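Local structure of aminoglycoside N(3)-acetyltransferase, AAC(3)-IVa (6MN3) at residues A[69-73]-A[170-174]; A[15-19]-A[209-214]; A[163-167]-A[238-242]; A[75-80]-A[91-95]. The protein catalyses the acetyl-CoA-dependent acetylation of the 3-amino group of 2-deoxystreptamine antibiotics, probably conferring resistance to aminoglycosides such as gentamicin, tobramycin and apramycin. All coordinates share one frame; numbering follows the deposited sequence.

Contact 1. Residues A[69-73]-A[170-174]; sequences DDEPF and RHCTI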
loop_
_atom_site.group_PDB
_atom_site.type_symbol
_atom_site.label_atom_id
_atom_site.label_comp_id
_atom_site.label_asym_id
_atom_site.label_seq_id
_atom_site.Cartn_x
_atom_site.Cartn_y
_atom_site.Cartn_z
ATOM N N ASP A 69 18.016 -4.317 -1.211
ATOM C CA ASP A 69 18.743 -3.117 -1.603
ATOM C C ASP A 69 20.011 -3.414 -2.392
ATOM O O ASP A 69 20.562 -2.499 -3.012
ATOM C CB ASP A 69 19.101 -2.290 -0.364
ATOM C CG ASP A 69 17.885 -1.915 0.462
ATOM O OD1 ASP A 69 16.749 -2.157 0.001
ATOM O OD2 ASP A 69 18.068 -1.376 1.574
ATOM N N ASP A 70 20.486 -4.660 -2.384
ATOM C CA ASP A 70 21.716 -5.029 -3.072
ATOM C C ASP A 70 21.475 -5.716 -4.409
ATOM O O ASP A 70 22.426 -5.880 -5.183
ATOM C CB ASP A 70 22.565 -5.947 -2.182
ATOM C CG ASP A 70 22.789 -5.373 -0.797
ATOM O OD1 ASP A 70 22.875 -4.134 -0.672
ATOM O OD2 ASP A 70 22.876 -6.163 0.167
ATOM N N GLU A 71 20.240 -6.117 -4.701
ATOM C CA GLU A 71 19.922 -6.835 -5.920
ATOM C C GLU A 71 19.150 -5.944 -6.885
ATOM O O GLU A 71 18.240 -5.220 -6.466
ATOM C CB GLU A 71 19.089 -8.086 -5.612
ATOM C CG GLU A 71 18.995 -9.081 -6.754
ATOM C CD GLU A 71 18.331 -10.377 -6.338
ATOM O OE1 GLU A 71 19.043 -11.283 -5.854
ATOM O OE2 GLU A 71 17.096 -10.490 -6.487
ATOM N N PRO A 72 19.494 -5.963 -8.170
ATOM C CA PRO A 72 18.691 -5.231 -9.153
ATOM C C PRO A 72 17.305 -5.838 -9.289
ATOM O O PRO A 72 17.092 -7.028 -9.042
ATOM C CB PRO A 72 19.495 -5.375 -10.451
ATOM C CG PRO A 72 20.334 -6.595 -10.244
ATOM C CD PRO A 72 20.665 -6.613 -8.782
ATOM N N PHE A 73 16.353 -5.000 -9.684
ATOM C CA PHE A 73 14.956 -5.394 -9.783
ATOM C C PHE A 73 14.582 -5.675 -11.232
ATOM O O PHE A 73 14.955 -4.923 -12.138
ATOM C CB PHE A 73 14.044 -4.306 -9.213
ATOM C CG PHE A 73 12.591 -4.675 -9.204
ATOM C CD1 PHE A 73 11.759 -4.303 -10.246
ATOM C CD2 PHE A 73 12.055 -5.398 -8.152
ATOM C CE1 PHE A 73 10.422 -4.646 -10.237
ATOM C CE2 PHE A 73 10.719 -5.743 -8.138
ATOM C CZ PHE A 73 9.902 -5.367 -9.182
ATOM N N ARG A 170 18.880 5.569 2.903
ATOM C CA ARG A 170 18.720 4.211 2.403
ATOM C C ARG A 170 19.449 4.102 1.064
ATOM O O ARG A 170 20.136 5.033 0.634
ATOM C CB ARG A 170 17.235 3.855 2.284
ATOM C CG ARG A 170 16.469 3.916 3.599
ATOM C CD ARG A 170 16.737 2.691 4.457
ATOM N NE ARG A 170 17.060 3.041 5.838
ATOM C CZ ARG A 170 16.181 3.038 6.836
ATOM N NH1 ARG A 170 14.919 2.701 6.609
ATOM N NH2 ARG A 170 16.565 3.370 8.061
ATOM N N HIS A 171 19.300 2.960 0.400
ATOM C CA HIS A 171 19.955 2.763 -0.886
ATOM C C HIS A 171 19.262 1.637 -1.640
ATOM O O HIS A 171 18.462 0.884 -1.081
ATOM C CB HIS A 171 21.450 2.470 -0.714
ATOM C CG HIS A 171 21.747 1.088 -0.221
ATOM N ND1 HIS A 171 21.838 0.779 1.119
ATOM C CD2 HIS A 171 21.979 -0.066 -0.890
ATOM C CE1 HIS A 171 22.111 -0.506 1.255
ATOM N NE2 HIS A 171 22.201 -1.042 0.051
ATOM N N CYS A 172 19.587 1.539 -2.928
ATOM C CA CYS A 172 19.074 0.490 -3.796
ATOM C C CYS A 172 20.074 0.275 -4.926
ATOM O O CYS A 172 21.108 0.946 -5.003
ATOM C CB CYS A 172 17.679 0.839 -4.328
ATOM S SG CYS A 172 17.646 2.193 -5.526
ATOM N N THR A 173 19.758 -0.666 -5.814
ATOM C CA THR A 173 20.653 -1.044 -6.899
ATOM C C THR A 173 19.900 -1.015 -8.220
ATOM O O THR A 173 18.827 -1.616 -8.341
ATOM C CB THR A 173 21.251 -2.436 -6.663
ATOM O OG1 THR A 173 22.260 -2.356 -5.649
ATOM C CG2 THR A 173 21.868 -2.982 -7.943
ATOM N N ILE A 174 20.464 -0.317 -9.205
ATOM C CA ILE A 174 19.925 -0.268 -10.557
ATOM C C ILE A 174 21.055 -0.566 -11.535
ATOM O O ILE A 174 22.221 -0.244 -11.286
ATOM C CB ILE A 174 19.261 1.096 -10.867
ATOM C CG1 ILE A 174 18.415 1.015 -12.143
ATOM C CG2 ILE A 174 20.302 2.203 -10.971
ATOM C CD1 ILE A 174 16.971 0.629 -11.896
#
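D69 meets H171 through its CB, which lies over one face of the imidazole, 3.8 Å from the ring centroid, in a CH-pi contact. The two side chains cross at about a right angle, carboxylate and ring planes 80° apart, and CG of D69 comes within 3.2 Å of the backbone O of H171. The carbonyl of D69 serves the next residues of the strand: its O accepts a hydrogen bond from OG1 of T173 (3.1 Å), tilted out of the carbonyl plane, and also receives a CA-H...O contact from C172. D70 starts off away from the strand, yet its carboxylate turns back, and OD1 accepts the N-H of H171 NE2 at 3.2 Å. That bond is practically straight (177° at the hydrogen) and lies in the ring plane. With CG of H171 set between its own N and carbonyl carbon (chi1 75°), the ring rises to where the two aspartates grip it by face and edge. P72 then runs alongside T173, CD 3.9 Å from CG2, before the ring of F73 departs toward S66, S78 and A105. The H171-D70 pair is a histidine-carboxylate hydrogen bond, remote from the zinc site, and it fastens a long loop to the two-stranded antiparallel hairpin of strands 168-174 and 181-187.

Contact 2. Residues A[15-19]-A[209-214]; sequences QLLNL and KEGPVG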
loop_
_atom_site.group_PDB
_atom_site.type_symbol
_atom_site.label_atom_id
_atom_site.label_comp_id
_atom_site.label_asym_id
_atom_site.label_seq_id
_atom_site.Cartn_x
_atom_site.Cartn_y
_atom_site.Cartn_z
ATOM N N GLN A 15 -19.118 -8.902 -0.077
ATOM C CA GLN A 15 -18.510 -8.198 1.046
ATOM C C GLN A 15 -17.765 -6.957 0.574
ATOM O O GLN A 15 -17.844 -5.898 1.207
ATOM C CB GLN A 15 -17.565 -9.132 1.801
ATOM C CG GLN A 15 -18.249 -10.238 2.588
ATOM C CD GLN A 15 -17.249 -11.164 3.248
ATOM O OE1 GLN A 15 -16.256 -11.556 2.634
ATOM N NE2 GLN A 15 -17.499 -11.511 4.505
ATOM N N LEU A 16 -17.041 -7.070 -0.543
ATOM C CA LEU A 16 -16.285 -5.932 -1.056
ATOM C C LEU A 16 -17.210 -4.808 -1.508
ATOM O O LEU A 16 -16.903 -3.626 -1.310
ATOM C CB LEU A 16 -15.386 -6.385 -2.203
ATOM C CG LEU A 16 -14.145 -7.161 -1.761
ATOM C CD1 LEU A 16 -13.637 -8.061 -2.874
ATOM C CD2 LEU A 16 -13.069 -6.188 -1.313
ATOM N N LEU A 17 -18.347 -5.153 -2.111
ATOM C CA LEU A 17 -19.309 -4.127 -2.497
ATOM C C LEU A 17 -19.981 -3.522 -1.272
ATOM O O LEU A 17 -20.167 -2.302 -1.201
ATOM C CB LEU A 17 -20.347 -4.713 -3.454
ATOM C CG LEU A 17 -19.826 -5.059 -4.851
ATOM C CD1 LEU A 17 -20.856 -5.858 -5.632
ATOM C CD2 LEU A 17 -19.436 -3.800 -5.608
ATOM N N ASN A 18 -20.351 -4.358 -0.297
ATOM C CA ASN A 18 -20.925 -3.844 0.941
ATOM C C ASN A 18 -19.930 -2.972 1.693
ATOM O O ASN A 18 -20.324 -1.996 2.343
ATOM C CB ASN A 18 -21.383 -4.998 1.831
ATOM C CG ASN A 18 -22.655 -5.638 1.341
ATOM O OD1 ASN A 18 -23.501 -4.977 0.738
ATOM N ND2 ASN A 18 -22.804 -6.932 1.598
ATOM N N LEU A 19 -18.642 -3.314 1.625
ATOM C CA LEU A 19 -17.624 -2.479 2.248
ATOM C C LEU A 19 -17.576 -1.099 1.601
ATOM O O LEU A 19 -17.339 -0.095 2.281
ATOM C CB LEU A 19 -16.266 -3.171 2.159
ATOM C CG LEU A 19 -15.126 -2.542 2.951
ATOM C CD1 LEU A 19 -15.483 -2.480 4.427
ATOM C CD2 LEU A 19 -13.861 -3.340 2.730
ATOM N N LYS A 209 -14.492 3.318 5.951
ATOM C CA LYS A 209 -15.488 2.259 5.973
ATOM C C LYS A 209 -14.859 0.983 6.513
ATOM O O LYS A 209 -13.716 0.650 6.183
ATOM C CB LYS A 209 -16.055 2.021 4.574
ATOM C CG LYS A 209 -17.277 2.865 4.261
ATOM C CD LYS A 209 -17.202 3.464 2.872
ATOM C CE LYS A 209 -18.379 4.390 2.616
ATOM N NZ LYS A 209 -18.324 5.003 1.260
ATOM N N GLU A 210 -15.602 0.277 7.355
ATOM C CA GLU A 210 -15.098 -0.918 8.015
ATOM C C GLU A 210 -16.091 -2.054 7.844
ATOM O O GLU A 210 -17.306 -1.838 7.840
ATOM C CB GLU A 210 -14.843 -0.670 9.506
ATOM C CG GLU A 210 -13.840 0.431 9.791
ATOM C CD GLU A 210 -13.633 0.656 11.274
ATOM O OE1 GLU A 210 -14.387 0.067 12.078
ATOM O OE2 GLU A 210 -12.715 1.420 11.637
ATOM N N GLY A 211 -15.562 -3.264 7.704
ATOM C CA GLY A 211 -16.376 -4.439 7.534
ATOM C C GLY A 211 -15.532 -5.667 7.277
ATOM O O GLY A 211 -14.300 -5.603 7.214
ATOM N N PRO A 212 -16.182 -6.818 7.126
ATOM C CA PRO A 212 -15.442 -8.057 6.882
ATOM C C PRO A 212 -15.228 -8.339 5.403
ATOM O O PRO A 212 -16.087 -8.084 4.556
ATOM C CB PRO A 212 -16.355 -9.117 7.511
ATOM C CG PRO A 212 -17.731 -8.578 7.284
ATOM C CD PRO A 212 -17.623 -7.064 7.323
ATOM N N VAL A 213 -14.047 -8.867 5.097
ATOM C CA VAL A 213 -13.745 -9.466 3.803
ATOM C C VAL A 213 -13.111 -10.815 4.107
ATOM O O VAL A 213 -11.997 -10.873 4.639
ATOM C CB VAL A 213 -12.814 -8.599 2.948
ATOM C CG1 VAL A 213 -12.360 -9.367 1.718
ATOM C CG2 VAL A 213 -13.509 -7.308 2.546
ATOM N N GLY A 214 -13.813 -11.891 3.785
ATOM C CA GLY A 214 -13.377 -13.193 4.258
ATOM C C GLY A 214 -13.477 -13.216 5.768
ATOM O O GLY A 214 -14.503 -12.842 6.345
HETATM O O HOH W 1 -18.020 -6.176 4.102
#
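This is a helix-on-sheet contact: the last turn of helix 9-19, through Q15, L16 and L19, packs on strand 208-213, the outermost strand at one end of the seven-stranded mixed sheet. The two short segments run antiparallel, 177° between their directions, with axes 7.9 Å apart at closest approach. The side chain of Q15, extended beyond CG, reaches past the strand terminus so that OE1 accepts the backbone N-H of G214 at 2.7 Å, the donor tilted 30° from the carbonyl plane. On the way, CB of Q15 passes 3.3 Å from O of P212. A water donates to both backbone oxygens, Q15 O at 2.9 Å and P212 O at 2.8 Å, bridging helix to strand. Such layering of a helix against a central sheet is the basic plan of this alpha/beta acetyltransferase. L16 and L19 also touch L143 of strand 141-145, and L16 reaches L50 and A53 of helix 42-54, while G211 pairs through its backbone with A218 of the adjoining strand. L19, its CG anti to the backbone N (chi1 -171°), splits its branches: CD1 presses on the peptide between E210 and G211, 3.4 Å from G211 N, and CD2 meets CG2 of V213. The same V213 methyl receives CD2 of L16, 4.0 Å away. At the far end CB, CG and CD of K209 lie along O of L19, CB at 3.4 Å, and only the tip of the lysine turns away.

Contact 3. Residues A[163-167]-A[238-242]; sequences KVPYG and PLIFL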
loop_
_atom_site.group_PDB
_atom_site.type_symbol
_atom_site.label_atom_id
_atom_site.label_comp_id
_atom_site.label_asym_id
_atom_site.label_seq_id
_atom_site.Cartn_x
_atom_site.Cartn_y
_atom_site.Cartn_z
ATOM N N LYS A 163 6.504 17.810 3.294
ATOM C CA LYS A 163 7.925 18.141 3.386
ATOM C C LYS A 163 8.447 17.837 4.790
ATOM O O LYS A 163 8.967 18.697 5.501
ATOM C CB LYS A 163 8.176 19.599 2.991
ATOM C CG LYS A 163 7.577 19.978 1.644
ATOM C CD LYS A 163 7.104 21.421 1.636
ATOM C CE LYS A 163 5.624 21.517 1.297
ATOM N NZ LYS A 163 5.098 22.894 1.517
ATOM N N VAL A 164 8.281 16.575 5.175
ATOM C CA VAL A 164 8.541 16.152 6.553
ATOM C C VAL A 164 10.024 16.317 6.859
ATOM O O VAL A 164 10.867 16.136 5.956
ATOM C CB VAL A 164 8.073 14.698 6.758
ATOM C CG1 VAL A 164 9.141 13.687 6.341
ATOM C CG2 VAL A 164 7.597 14.473 8.187
ATOM N N PRO A 165 10.408 16.706 8.080
ATOM C CA PRO A 165 11.820 17.049 8.320
ATOM C C PRO A 165 12.755 15.853 8.373
ATOM O O PRO A 165 13.925 15.991 7.997
ATOM C CB PRO A 165 11.783 17.787 9.668
ATOM C CG PRO A 165 10.354 18.181 9.865
ATOM C CD PRO A 165 9.553 17.101 9.212
ATOM N N TYR A 166 12.295 14.693 8.831
ATOM C CA TYR A 166 13.200 13.570 9.018
ATOM C C TYR A 166 13.479 12.858 7.699
ATOM O O TYR A 166 12.642 12.825 6.791
ATOM C CB TYR A 166 12.641 12.577 10.039
ATOM C CG TYR A 166 11.171 12.259 9.897
ATOM C CD1 TYR A 166 10.722 11.364 8.935
ATOM C CD2 TYR A 166 10.233 12.834 10.743
ATOM C CE1 TYR A 166 9.379 11.062 8.811
ATOM C CE2 TYR A 166 8.890 12.536 10.629
ATOM C CZ TYR A 166 8.467 11.650 9.660
ATOM O OH TYR A 166 7.129 11.354 9.538
ATOM N N GLY A 167 14.677 12.286 7.603
ATOM C CA GLY A 167 15.098 11.567 6.418
ATOM C C GLY A 167 16.368 10.774 6.644
ATOM O O GLY A 167 17.459 11.347 6.728
ATOM N N PRO A 238 4.892 18.118 12.577
ATOM C CA PRO A 238 5.654 17.390 11.548
ATOM C C PRO A 238 6.206 16.061 12.033
ATOM O O PRO A 238 6.506 15.193 11.205
ATOM C CB PRO A 238 6.781 18.369 11.185
ATOM C CG PRO A 238 6.281 19.712 11.619
ATOM C CD PRO A 238 5.448 19.455 12.837
ATOM N N LEU A 239 6.348 15.873 13.345
ATOM C CA LEU A 239 6.836 14.627 13.920
ATOM C C LEU A 239 5.723 13.850 14.619
ATOM O O LEU A 239 5.963 13.184 15.629
ATOM C CB LEU A 239 7.986 14.902 14.890
ATOM C CG LEU A 239 9.022 15.923 14.416
ATOM C CD1 LEU A 239 10.087 16.146 15.479
ATOM C CD2 LEU A 239 9.655 15.484 13.103
ATOM N N ILE A 240 4.500 13.929 14.088
ATOM C CA ILE A 240 3.370 13.242 14.708
ATOM C C ILE A 240 3.524 11.729 14.599
ATOM O O ILE A 240 3.105 10.986 15.497
ATOM C CB ILE A 240 2.047 13.729 14.082
ATOM C CG1 ILE A 240 0.847 13.012 14.704
ATOM C CG2 ILE A 240 2.056 13.534 12.571
ATOM C CD1 ILE A 240 0.477 13.521 16.078
ATOM N N PHE A 241 4.133 11.247 13.519
ATOM C CA PHE A 241 4.310 9.821 13.286
ATOM C C PHE A 241 5.553 9.253 13.960
ATOM O O PHE A 241 5.827 8.057 13.811
ATOM C CB PHE A 241 4.377 9.541 11.780
ATOM C CG PHE A 241 3.081 9.781 11.058
ATOM C CD1 PHE A 241 1.871 9.451 11.646
ATOM C CD2 PHE A 241 3.073 10.332 9.786
ATOM C CE1 PHE A 241 0.678 9.668 10.980
ATOM C CE2 PHE A 241 1.885 10.550 9.116
ATOM C CZ PHE A 241 0.685 10.218 9.714
ATOM N N LEU A 242 6.309 10.069 14.689
ATOM C CA LEU A 242 7.545 9.633 15.326
ATOM C C LEU A 242 7.280 9.261 16.777
ATOM O O LEU A 242 6.666 10.036 17.522
ATOM C CB LEU A 242 8.613 10.725 15.258
ATOM C CG LEU A 242 9.219 11.046 13.891
ATOM C CD1 LEU A 242 10.519 11.815 14.071
ATOM C CD2 LEU A 242 9.444 9.776 13.080
HETATM O O HOH W 2 5.482 12.886 11.520
#
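The ring of Y166 is held between two aliphatic groups: CD2 of L242 makes a CH-pi contact with one face, 4.0 Å from the centroid and 20° off the normal, while CG1 of V164, from its own segment, sits over the opposite face toward the rim. L242 closes a type I beta turn that starts at L239, through L242 N to L239 O, and this turn leads straight into H243 of the zinc site of three cysteines and one histidine; the side chain of L242 is about 4 Å from that of the zinc ligand C252. At the edge of the Y166 ring, in plane, stand CD2 of L239, 3.6 Å from CD2 of Y166, and a bound water. The tyrosine hydroxyl in turn lies near the plane of the F241 ring, at its edge. Y166 is steered into the turn by its first torsion (chi1 44°), which places the ring between its backbone N and carbonyl carbon. Both leucines slide past it in the opposite direction, with CD1 of L242 3.5 Å from CD2 of Y166. Beside the ring the prolines cross at about a right angle, P165 CD 3.6 Å from P238 CB, and V164 CG2 abuts O of P238 at 3.3 Å. The phenol is fixed from outside by a hydrogen bond with E159 of helix 154-161. The water donates to OH of Y166 at 3.0 Å and accepts from N of F241 at 2.9 Å.

Contact 4. Residues A[75-80]-A[91-95]; sequences PATSPV and FWRLP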
loop_
_atom_site.group_PDB
_atom_site.type_symbol
_atom_site.label_atom_id
_atom_site.label_comp_id
_atom_site.label_asym_id
_atom_site.label_seq_id
_atom_site.Cartn_x
_atom_site.Cartn_y
_atom_site.Cartn_z
ATOM N N PRO A 75 10.990 -6.631 -13.382
ATOM C CA PRO A 75 9.535 -6.805 -13.239
ATOM C C PRO A 75 9.038 -8.189 -13.620
ATOM O O PRO A 75 7.885 -8.516 -13.309
ATOM C CB PRO A 75 8.956 -5.734 -14.175
ATOM C CG PRO A 75 10.077 -4.769 -14.414
ATOM C CD PRO A 75 11.330 -5.581 -14.355
ATOM N N ALA A 76 9.862 -9.011 -14.271
ATOM C CA ALA A 76 9.423 -10.310 -14.758
ATOM C C ALA A 76 9.778 -11.467 -13.834
ATOM O O ALA A 76 9.128 -12.515 -13.911
ATOM C CB ALA A 76 10.014 -10.583 -16.146
ATOM N N THR A 77 10.786 -11.315 -12.973
ATOM C CA THR A 77 11.228 -12.430 -12.142
ATOM C C THR A 77 11.344 -12.047 -10.672
ATOM O O THR A 77 11.119 -12.888 -9.794
ATOM C CB THR A 77 12.574 -12.977 -12.634
ATOM O OG1 THR A 77 13.585 -11.968 -12.501
ATOM C CG2 THR A 77 12.486 -13.418 -14.090
ATOM N N SER A 78 11.697 -10.795 -10.393
ATOM C CA SER A 78 11.960 -10.361 -9.025
ATOM C C SER A 78 10.724 -10.558 -8.154
ATOM O O SER A 78 9.681 -9.942 -8.422
ATOM C CB SER A 78 12.395 -8.897 -8.995
ATOM O OG SER A 78 13.707 -8.738 -9.509
ATOM N N PRO A 79 10.789 -11.394 -7.122
ATOM C CA PRO A 79 9.607 -11.641 -6.293
ATOM C C PRO A 79 9.333 -10.495 -5.333
ATOM O O PRO A 79 10.232 -9.755 -4.924
ATOM C CB PRO A 79 9.972 -12.920 -5.524
ATOM C CG PRO A 79 11.255 -13.426 -6.145
ATOM C CD PRO A 79 11.929 -12.227 -6.712
ATOM N N VAL A 80 8.056 -10.357 -4.979
ATOM C CA VAL A 80 7.662 -9.390 -3.965
ATOM C C VAL A 80 8.217 -9.825 -2.613
ATOM O O VAL A 80 8.333 -11.022 -2.319
ATOM C CB VAL A 80 6.129 -9.249 -3.924
ATOM C CG1 VAL A 80 5.718 -8.107 -3.021
ATOM C CG2 VAL A 80 5.586 -9.032 -5.321
ATOM N N PHE A 91 -0.259 -11.566 -7.500
ATOM C CA PHE A 91 -0.968 -10.688 -8.425
ATOM C C PHE A 91 -0.123 -10.357 -9.652
ATOM O O PHE A 91 -0.621 -10.397 -10.784
ATOM C CB PHE A 91 -1.386 -9.416 -7.686
ATOM C CG PHE A 91 -2.038 -8.382 -8.554
ATOM C CD1 PHE A 91 -3.121 -8.707 -9.351
ATOM C CD2 PHE A 91 -1.580 -7.075 -8.552
ATOM C CE1 PHE A 91 -3.725 -7.749 -10.142
ATOM C CE2 PHE A 91 -2.178 -6.112 -9.337
ATOM C CZ PHE A 91 -3.253 -6.449 -10.133
ATOM N N TRP A 92 1.160 -10.046 -9.455
ATOM C CA TRP A 92 1.973 -9.527 -10.549
ATOM C C TRP A 92 2.342 -10.592 -11.574
ATOM O O TRP A 92 2.760 -10.243 -12.683
ATOM C CB TRP A 92 3.243 -8.877 -9.998
ATOM C CG TRP A 92 4.257 -9.855 -9.495
ATOM C CD1 TRP A 92 4.372 -10.336 -8.224
ATOM C CD2 TRP A 92 5.307 -10.469 -10.253
ATOM N NE1 TRP A 92 5.429 -11.211 -8.143
ATOM C CE2 TRP A 92 6.018 -11.310 -9.375
ATOM C CE3 TRP A 92 5.714 -10.390 -11.589
ATOM C CZ2 TRP A 92 7.111 -12.068 -9.790
ATOM C CZ3 TRP A 92 6.800 -11.144 -11.997
ATOM C CH2 TRP A 92 7.486 -11.970 -11.101
ATOM N N ARG A 93 2.202 -11.874 -11.236
ATOM C CA ARG A 93 2.560 -12.950 -12.148
ATOM C C ARG A 93 1.444 -13.313 -13.117
ATOM O O ARG A 93 1.687 -14.073 -14.062
ATOM C CB ARG A 93 2.960 -14.202 -11.362
ATOM C CG ARG A 93 3.959 -13.948 -10.251
ATOM C CD ARG A 93 4.232 -15.217 -9.467
ATOM N NE ARG A 93 5.035 -14.960 -8.277
ATOM C CZ ARG A 93 6.360 -15.052 -8.234
ATOM N NH1 ARG A 93 7.039 -15.397 -9.319
ATOM N NH2 ARG A 93 7.005 -14.797 -7.105
ATOM N N LEU A 94 0.241 -12.795 -12.910
ATOM C CA LEU A 94 -0.903 -13.137 -13.736
ATOM C C LEU A 94 -0.810 -12.426 -15.081
ATOM O O LEU A 94 0.026 -11.542 -15.277
ATOM C CB LEU A 94 -2.187 -12.790 -12.986
ATOM C CG LEU A 94 -2.322 -13.567 -11.675
ATOM C CD1 LEU A 94 -3.406 -12.972 -10.789
ATOM C CD2 LEU A 94 -2.590 -15.039 -11.954
ATOM N N PRO A 95 -1.626 -12.827 -16.056
ATOM C CA PRO A 95 -1.558 -12.180 -17.371
ATOM C C PRO A 95 -2.060 -10.744 -17.339
ATOM O O PRO A 95 -3.002 -10.407 -16.619
ATOM C CB PRO A 95 -2.456 -13.062 -18.245
ATOM C CG PRO A 95 -2.472 -14.377 -17.563
ATOM C CD PRO A 95 -2.428 -14.063 -16.103
#
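W92, just after helix 86-91, pushes its indole into the bend formed by P75 to V80. It belongs to a type I beta turn from F91 to L94, closed by a weak backbone bond, which ends that helix. CG of W92 lies between the backbone N and the carbonyl carbon (chi1 73°), and a chi2 of -91° turns the flat system so that its six-membered ring is thrust among backbone carbonyls. A76 O lies in the ring plane at the edge, 3.3 Å from CH2, and P75 O approaches obliquely, 3.1 Å from CZ3. S78 O also comes in obliquely, 3.6 Å from CZ2, and CG of R93 lies over the centre of one face. At the pyrrole end CG2 of V80 packs 3.4 Å from CD1, the two side chains sliding past each other in opposite directions, while NE1 donates to D89. R99 adds a cation-pi contact to the indole and a hydrogen bond to S78 O. R93 runs extended from CG to NE, which brings its guanidinium against the indole, with CZ2 of W92 over the centre of the guanidinium. NH2 of R93 forms a salt bridge with D89 and lies 3.9 Å from CB of P79.

From the N terminus, contact 2 opens first and spans almost two hundred residues, joining helix 9-19 to the sheet-edge strand 208-213. Within that span contact 1 ties the loop after strand 59-63 to the hairpin strand 168-174. Contact 4 is shorter still and lies within contact 1, drawing together the chain on either side of helix 86-91; the two touch where F73 packs against S78. Contact 3 starts at 163-167, before contacts 1 and 2 have closed, and ends at 238-242, so it crosses both and links the segment leading into the hairpin to the zinc-site region. Contacts 1 and 2 lie on opposite sides of the chain's centre, their own centres about 37 Å apart.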